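Local atomic coordinates of sulfite reductase [ferredoxin] (Mycobacterium tuberculosis, PDB entry 1ZJ8), a protein that catalyses the six-electron reduction of sulfite to sulfide with reduced ferredoxin as electron donor, using siroheme and a [4Fe-4S] cluster. Residues 239-244 / 269-274; 281-286 / 316-321. One frame throughout, in Å; residues are numbered along the deposited sequence.

Interaction 1 of 2, residues 239-244 / 269-274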
ATOM      1  N   ILE A 239      -3.445  12.486  11.148  1.00 33.04           N
ATOM      2  CA  ILE A 239      -2.907  13.421  10.164  1.00 33.39           C
ATOM      3  C   ILE A 239      -2.760  14.796  10.805  1.00 33.48           C
ATOM      4  O   ILE A 239      -3.688  15.286  11.422  1.00 33.48           O
ATOM      5  CB  ILE A 239      -3.808  13.478   8.896  1.00 33.48           C
ATOM      6  CG1 ILE A 239      -3.465  12.409   7.832  1.00 33.40           C
ATOM      7  CG2 ILE A 239      -3.633  14.814   8.197  1.00 33.96           C
ATOM      8  CD1 ILE A 239      -2.772  11.154   8.274  1.00 34.36           C
ATOM      9  N   GLY A 240      -1.583  15.399  10.654  1.00 34.11           N
ATOM     10  CA  GLY A 240      -1.233  16.679  11.292  1.00 34.64           C
ATOM     11  C   GLY A 240      -2.211  17.831  11.116  1.00 35.06           C
ATOM     12  O   GLY A 240      -2.811  17.979  10.052  1.00 34.82           O
ATOM     13  N   VAL A 241      -2.376  18.631  12.176  1.00 35.87           N
ATOM     14  CA  VAL A 241      -3.092  19.919  12.110  1.00 36.65           C
ATOM     15  C   VAL A 241      -2.815  20.816  13.311  1.00 37.25           C
ATOM     16  O   VAL A 241      -2.619  20.337  14.434  1.00 37.17           O
ATOM     17  CB  VAL A 241      -4.630  19.769  11.994  1.00 36.82           C
ATOM     18  CG1 VAL A 241      -5.254  19.295  13.323  1.00 37.17           C
ATOM     19  CG2 VAL A 241      -5.256  21.098  11.515  1.00 36.23           C
ATOM     20  N   ASN A 242      -2.845  22.121  13.067  1.00 38.07           N
ATOM     21  CA  ASN A 242      -2.713  23.114  14.128  1.00 38.98           C
ATOM     22  C   ASN A 242      -4.033  23.385  14.818  1.00 39.40           C
ATOM     23  O   ASN A 242      -4.925  23.990  14.219  1.00 39.45           O
ATOM     24  CB  ASN A 242      -2.196  24.417  13.534  1.00 39.21           C
ATOM     25  CG  ASN A 242      -1.022  24.193  12.636  1.00 41.00           C
ATOM     26  OD1 ASN A 242       0.044  23.778  13.101  1.00 42.76           O
ATOM     27  ND2 ASN A 242      -1.211  24.413  11.326  1.00 42.90           N
ATOM     28  N   HIS A 243      -4.178  22.923  16.060  1.00 40.04           N
ATOM     29  CA  HIS A 243      -5.353  23.291  16.843  1.00 40.58           C
ATOM     30  C   HIS A 243      -5.116  24.759  17.208  1.00 41.17           C
ATOM     31  O   HIS A 243      -4.010  25.100  17.638  1.00 40.99           O
ATOM     32  CB  HIS A 243      -5.545  22.422  18.099  1.00 40.43           C
ATOM     33  CG  HIS A 243      -6.871  22.633  18.766  1.00 40.37           C
ATOM     34  ND1 HIS A 243      -7.991  21.895  18.446  1.00 41.14           N
ATOM     35  CD2 HIS A 243      -7.273  23.532  19.692  1.00 39.70           C
ATOM     36  CE1 HIS A 243      -9.016  22.316  19.161  1.00 39.21           C
ATOM     37  NE2 HIS A 243      -8.607  23.312  19.919  1.00 39.59           N
ATOM     38  N   PRO A 244      -6.134  25.635  17.001  1.00 41.71           N
ATOM     39  CA  PRO A 244      -5.926  27.061  17.258  1.00 41.89           C
ATOM     40  C   PRO A 244      -5.560  27.352  18.695  1.00 42.35           C
ATOM     41  O   PRO A 244      -4.801  28.281  18.948  1.00 42.62           O
ATOM     42  CB  PRO A 244      -7.270  27.703  16.895  1.00 41.75           C
ATOM     43  CG  PRO A 244      -8.248  26.608  16.942  1.00 41.93           C
ATOM     44  CD  PRO A 244      -7.507  25.367  16.533  1.00 41.79           C
ATOM     45  N   GLY A 269     -13.507  13.797  14.598  1.00 38.60           N
ATOM     46  CA  GLY A 269     -13.707  15.160  15.098  1.00 38.09           C
ATOM     47  C   GLY A 269     -12.751  15.534  16.220  1.00 37.96           C
ATOM     48  O   GLY A 269     -12.991  16.518  16.936  1.00 38.09           O
ATOM     49  N   ALA A 270     -11.646  14.784  16.327  1.00 37.33           N
ATOM     50  CA  ALA A 270     -10.762  14.822  17.487  1.00 36.82           C
ATOM     51  C   ALA A 270      -9.371  15.327  17.134  1.00 36.55           C
ATOM     52  O   ALA A 270      -8.867  15.072  16.030  1.00 36.60           O
ATOM     53  CB  ALA A 270     -10.655  13.428  18.109  1.00 36.72           C
ATOM     54  N   TRP A 271      -8.761  16.026  18.098  1.00 36.04           N
ATOM     55  CA  TRP A 271      -7.347  16.447  18.052  1.00 35.71           C
ATOM     56  C   TRP A 271      -6.586  15.668  19.127  1.00 35.05           C
ATOM     57  O   TRP A 271      -7.038  15.561  20.256  1.00 35.29           O
ATOM     58  CB  TRP A 271      -7.225  17.964  18.289  1.00 35.64           C
ATOM     59  CG  TRP A 271      -5.815  18.557  18.216  1.00 35.86           C
ATOM     60  CD1 TRP A 271      -5.159  18.999  17.084  1.00 35.83           C
ATOM     61  CD2 TRP A 271      -4.917  18.800  19.316  1.00 35.46           C
ATOM     62  NE1 TRP A 271      -3.912  19.491  17.419  1.00 35.75           N
ATOM     63  CE2 TRP A 271      -3.737  19.386  18.775  1.00 35.50           C
ATOM     64  CE3 TRP A 271      -4.992  18.579  20.702  1.00 35.22           C
ATOM     65  CZ2 TRP A 271      -2.639  19.753  19.575  1.00 34.88           C
ATOM     66  CZ3 TRP A 271      -3.897  18.955  21.502  1.00 35.36           C
ATOM     67  CH2 TRP A 271      -2.736  19.525  20.930  1.00 35.29           C
ATOM     68  N   VAL A 272      -5.435  15.128  18.763  1.00 34.65           N
ATOM     69  CA  VAL A 272      -4.645  14.285  19.649  1.00 34.67           C
ATOM     70  C   VAL A 272      -3.187  14.766  19.682  1.00 34.69           C
ATOM     71  O   VAL A 272      -2.502  14.758  18.651  1.00 35.03           O
ATOM     72  CB  VAL A 272      -4.670  12.832  19.147  1.00 34.70           C
ATOM     73  CG1 VAL A 272      -3.885  11.913  20.084  1.00 35.05           C
ATOM     74  CG2 VAL A 272      -6.118  12.344  18.986  1.00 34.31           C
ATOM     75  N   PRO A 273      -2.685  15.164  20.863  1.00 34.60           N
ATOM     76  CA  PRO A 273      -1.299  15.664  20.886  1.00 34.29           C
ATOM     77  C   PRO A 273      -0.335  14.498  20.631  1.00 34.15           C
ATOM     78  O   PRO A 273      -0.664  13.334  20.911  1.00 34.78           O
ATOM     79  CB  PRO A 273      -1.155  16.223  22.305  1.00 34.29           C
ATOM     80  CG  PRO A 273      -2.131  15.387  23.132  1.00 34.51           C
ATOM     81  CD  PRO A 273      -3.288  15.108  22.213  1.00 34.70           C
ATOM     82  N   LEU A 274       0.837  14.780  20.092  1.00 33.72           N
ATOM     83  CA  LEU A 274       1.734  13.693  19.680  1.00 33.71           C
ATOM     84  C   LEU A 274       1.979  12.610  20.763  1.00 33.41           C
ATOM     85  O   LEU A 274       2.063  11.418  20.442  1.00 33.50           O
ATOM     86  CB  LEU A 274       3.061  14.275  19.169  1.00 33.24           C
ATOM     87  CG  LEU A 274       4.049  13.264  18.585  1.00 33.62           C
ATOM     88  CD1 LEU A 274       3.438  12.415  17.458  1.00 33.11           C
ATOM     89  CD2 LEU A 274       5.280  13.999  18.081  1.00 34.23           C
TER
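The backbone O of Val241 takes a weak hydrogen bond from the indole of Trp271: NE1 lies 3.4 Å from O, with an N-H...O angle of 148°. The carbonyl oxygen sits at the edge of the indole, near its plane. Beside this bond, the CG1 branch of Val241 approaches Trp271 CD1 to 3.8 Å.

His243, two residues on, comes over a face of the same ring. Its CB stands 3.5 Å from the centroid of the five-membered ring of Trp271, almost on the ring normal, in a CH-pi contact. CG of His243 lies anti to its backbone N (chi1 -170°), which turns the imidazole outward, past the CG and CB end of Trp271, and His243 ND1 comes to 4.0 Å from Trp271 CG. The two rings make an edge-to-face pair, histidine edge to tryptophan face, with centroids 5.0 Å apart and planes at 54°.

Strands 236-243 and 266-272 belong to one mixed sheet of the first nitrite and sulfite reductase 4Fe-4S domain, but they are not neighbours in it; strand 249-254 runs between them, antiparallel to both, so the Trp271 side chain, reaching across, bridges them. His246, in the connection leading to that middle strand, stacks on the His243 ring and also meets the Trp271 ring. On the indole face opposite His243 CB, the backbone N of Pro273 lies about 4.0 Å above the plane.

Interaction 2 of 2, residues 281-286 / 316-321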
ATOM      1  N   TRP A 281      -4.200   5.128  19.475  1.00 36.45           N
ATOM      2  CA  TRP A 281      -4.090   4.106  18.439  1.00 36.41           C
ATOM      3  C   TRP A 281      -4.483   2.761  19.031  1.00 36.61           C
ATOM      4  O   TRP A 281      -5.258   2.009  18.426  1.00 36.72           O
ATOM      5  CB  TRP A 281      -2.670   4.053  17.880  1.00 36.12           C
ATOM      6  CG  TRP A 281      -2.479   3.035  16.808  1.00 36.23           C
ATOM      7  CD1 TRP A 281      -2.593   3.228  15.459  1.00 36.17           C
ATOM      8  CD2 TRP A 281      -2.139   1.653  16.988  1.00 36.41           C
ATOM      9  NE1 TRP A 281      -2.347   2.051  14.789  1.00 36.32           N
ATOM     10  CE2 TRP A 281      -2.061   1.070  15.703  1.00 36.49           C
ATOM     11  CE3 TRP A 281      -1.909   0.849  18.107  1.00 36.16           C
ATOM     12  CZ2 TRP A 281      -1.740  -0.276  15.508  1.00 35.86           C
ATOM     13  CZ3 TRP A 281      -1.584  -0.490  17.905  1.00 36.47           C
ATOM     14  CH2 TRP A 281      -1.500  -1.035  16.614  1.00 35.67           C
ATOM     15  N   ALA A 282      -3.961   2.474  20.227  1.00 36.77           N
ATOM     16  CA  ALA A 282      -4.246   1.203  20.897  1.00 36.76           C
ATOM     17  C   ALA A 282      -5.753   1.042  21.155  1.00 36.67           C
ATOM     18  O   ALA A 282      -6.324  -0.021  20.927  1.00 36.41           O
ATOM     19  CB  ALA A 282      -3.455   1.097  22.184  1.00 36.48           C
ATOM     20  N   ALA A 283      -6.387   2.118  21.591  1.00 37.01           N
ATOM     21  CA  ALA A 283      -7.790   2.096  21.929  1.00 37.78           C
ATOM     22  C   ALA A 283      -8.669   1.831  20.702  1.00 38.66           C
ATOM     23  O   ALA A 283      -9.655   1.076  20.762  1.00 39.07           O
ATOM     24  CB  ALA A 283      -8.169   3.401  22.566  1.00 37.56           C
ATOM     25  N   VAL A 284      -8.319   2.446  19.578  1.00 39.61           N
ATOM     26  CA  VAL A 284      -9.061   2.214  18.327  1.00 39.98           C
ATOM     27  C   VAL A 284      -8.896   0.751  17.886  1.00 40.77           C
ATOM     28  O   VAL A 284      -9.883   0.060  17.573  1.00 40.96           O
ATOM     29  CB  VAL A 284      -8.585   3.153  17.191  1.00 40.06           C
ATOM     30  CG1 VAL A 284      -9.195   2.740  15.862  1.00 40.05           C
ATOM     31  CG2 VAL A 284      -8.926   4.629  17.504  1.00 39.83           C
ATOM     32  N   THR A 285      -7.649   0.282  17.883  1.00 41.35           N
ATOM     33  CA  THR A 285      -7.363  -1.092  17.536  1.00 41.87           C
ATOM     34  C   THR A 285      -8.100  -2.056  18.469  1.00 42.60           C
ATOM     35  O   THR A 285      -8.528  -3.135  18.038  1.00 42.50           O
ATOM     36  CB  THR A 285      -5.857  -1.369  17.593  1.00 41.91           C
ATOM     37  OG1 THR A 285      -5.162  -0.341  16.873  1.00 41.98           O
ATOM     38  CG2 THR A 285      -5.534  -2.729  16.977  1.00 41.47           C
ATOM     39  N   SER A 286      -8.238  -1.665  19.741  1.00 43.50           N
ATOM     40  CA  SER A 286      -8.920  -2.496  20.757  1.00 43.77           C
ATOM     41  C   SER A 286     -10.412  -2.594  20.492  1.00 44.22           C
ATOM     42  O   SER A 286     -11.004  -3.661  20.639  1.00 44.03           O
ATOM     43  CB  SER A 286      -8.664  -1.940  22.150  1.00 43.75           C
ATOM     44  OG  SER A 286      -7.260  -1.885  22.403  1.00 43.47           O
ATOM     45  N   GLU A 316     -18.018   7.568  21.189  1.00 48.65           N
ATOM     46  CA  GLU A 316     -18.567   7.257  22.499  1.00 48.77           C
ATOM     47  C   GLU A 316     -17.930   6.006  23.105  1.00 48.97           C
ATOM     48  O   GLU A 316     -17.463   6.030  24.244  1.00 49.00           O
ATOM     49  CB  GLU A 316     -20.073   7.021  22.343  1.00 49.57           C
ATOM     50  CG  GLU A 316     -20.816   6.738  23.629  1.00 50.77           C
ATOM     51  CD  GLU A 316     -21.120   8.013  24.413  1.00 56.10           C
ATOM     52  OE1 GLU A 316     -22.312   8.208  24.786  1.00 58.70           O
ATOM     53  OE2 GLU A 316     -20.174   8.821  24.640  1.00 58.35           O
ATOM     54  N   VAL A 317     -17.929   4.919  22.339  1.00 48.88           N
ATOM     55  CA  VAL A 317     -17.410   3.624  22.808  1.00 49.21           C
ATOM     56  C   VAL A 317     -15.913   3.666  23.048  1.00 49.40           C
ATOM     57  O   VAL A 317     -15.394   2.978  23.940  1.00 49.49           O
ATOM     58  CB  VAL A 317     -17.676   2.472  21.780  1.00 49.42           C
ATOM     59  CG1 VAL A 317     -16.851   1.211  22.112  1.00 49.04           C
ATOM     60  CG2 VAL A 317     -19.186   2.151  21.673  1.00 49.21           C
ATOM     61  N   LEU A 318     -15.220   4.443  22.222  1.00 49.52           N
ATOM     62  CA  LEU A 318     -13.778   4.592  22.347  1.00 49.38           C
ATOM     63  C   LEU A 318     -13.486   5.296  23.664  1.00 49.20           C
ATOM     64  O   LEU A 318     -12.736   4.774  24.490  1.00 49.05           O
ATOM     65  CB  LEU A 318     -13.208   5.365  21.137  1.00 49.79           C
ATOM     66  CG  LEU A 318     -11.691   5.629  21.049  1.00 49.75           C
ATOM     67  CD1 LEU A 318     -10.880   4.360  20.702  1.00 49.97           C
ATOM     68  CD2 LEU A 318     -11.424   6.735  20.059  1.00 49.07           C
ATOM     69  N   GLU A 319     -14.120   6.451  23.868  1.00 49.04           N
ATOM     70  CA  GLU A 319     -13.880   7.285  25.059  1.00 49.19           C
ATOM     71  C   GLU A 319     -14.332   6.667  26.381  1.00 49.18           C
ATOM     72  O   GLU A 319     -13.651   6.837  27.387  1.00 49.25           O
ATOM     73  CB  GLU A 319     -14.566   8.637  24.910  1.00 48.97           C
ATOM     74  CG  GLU A 319     -13.964   9.495  23.854  1.00 48.81           C
ATOM     75  CD  GLU A 319     -14.848  10.653  23.501  1.00 49.07           C
ATOM     76  OE1 GLU A 319     -16.013  10.655  23.947  1.00 49.25           O
ATOM     77  OE2 GLU A 319     -14.381  11.555  22.769  1.00 48.98           O
ATOM     78  N   THR A 320     -15.467   5.973  26.389  1.00 49.12           N
ATOM     79  CA  THR A 320     -16.033   5.500  27.649  1.00 49.42           C
ATOM     80  C   THR A 320     -15.598   4.090  28.036  1.00 49.34           C
ATOM     81  O   THR A 320     -15.408   3.811  29.212  1.00 49.59           O
ATOM     82  CB  THR A 320     -17.564   5.572  27.660  1.00 49.72           C
ATOM     83  OG1 THR A 320     -18.095   4.734  26.616  1.00 51.36           O
ATOM     84  CG2 THR A 320     -18.021   7.027  27.490  1.00 49.55           C
ATOM     85  N   GLU A 321     -15.428   3.205  27.068  1.00 49.12           N
ATOM     86  CA  GLU A 321     -15.048   1.840  27.397  1.00 48.94           C
ATOM     87  C   GLU A 321     -13.545   1.630  27.413  1.00 48.71           C
ATOM     88  O   GLU A 321     -13.061   0.829  28.198  1.00 48.99           O
ATOM     89  CB  GLU A 321     -15.724   0.855  26.441  1.00 49.21           C
ATOM     90  CG  GLU A 321     -17.236   1.071  26.333  1.00 49.18           C
ATOM     91  CD  GLU A 321     -17.941  -0.044  25.594  1.00 48.88           C
ATOM     92  OE1 GLU A 321     -17.393  -1.173  25.565  1.00 48.31           O
ATOM     93  OE2 GLU A 321     -19.041   0.214  25.051  1.00 47.27           O
TER
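Between residues 281-286 and 316-321 the contact is apolar, and in the second segment Leu318 makes it. With chi1 at -179° the Leu318 side chain extends away from its own backbone N, carrying its methyls to the other helix. Leu318 CD1 lands beside Ala283 CB at 3.4 Å, and also lies against the Ala283 C to Val284 N peptide link. Leu318 CD1 meets Val284 CG2 at 3.8 Å; Leu318 CD2 is 4.1 Å from Val284 CG2.

In this 4Fe-4S domain, away from its cofactors, helix 277-291 packs on the mixed sheet through Trp281 and Val284, which touch strand 236-243. Ala283 points at helix 311-323, where Tyr322 and Leu323 also touch it, and Phe314 touches Val284.

No hydrogen bond joins the two segments; further along, Glu321 OE1 meets Tyr291 OH of the partner helix. Within the segments, Thr285 OG1 bonds to Trp281 O at 2.8 Å, Ser286 OG to Ala282 O at 2.6 Å and Thr320 OG1 to Glu316 O at 2.8 Å. Each carbonyl also accepts the backbone N-H of the Thr or Ser whose hydroxyl it binds, and each hydroxyl sits well above the carbonyl plane. Thr285 OG1 lies, besides, over the centre of the Trp281 ring.

From the N terminus, strand 236-243 comes first; the chain then turns back through strand 249-254 and runs out again along strand 266-272, where interaction 1 closes a loop of 24 residues. The next element, helix 277-291, opens interaction 2 and packs against the sheet, with Val272 of the strand touching Val277 and Val280. After helix 302-309, helix 311-323 returns to it and closes a second loop, of 29 residues. The loops follow in series, neither nested nor crossed, and the centres of interaction 1 and interaction 2 lie about 17 Å apart. Interaction 1 ties strands within the sheet, whereas interaction 2 joins a helix lying on that sheet to the later helix 311-323.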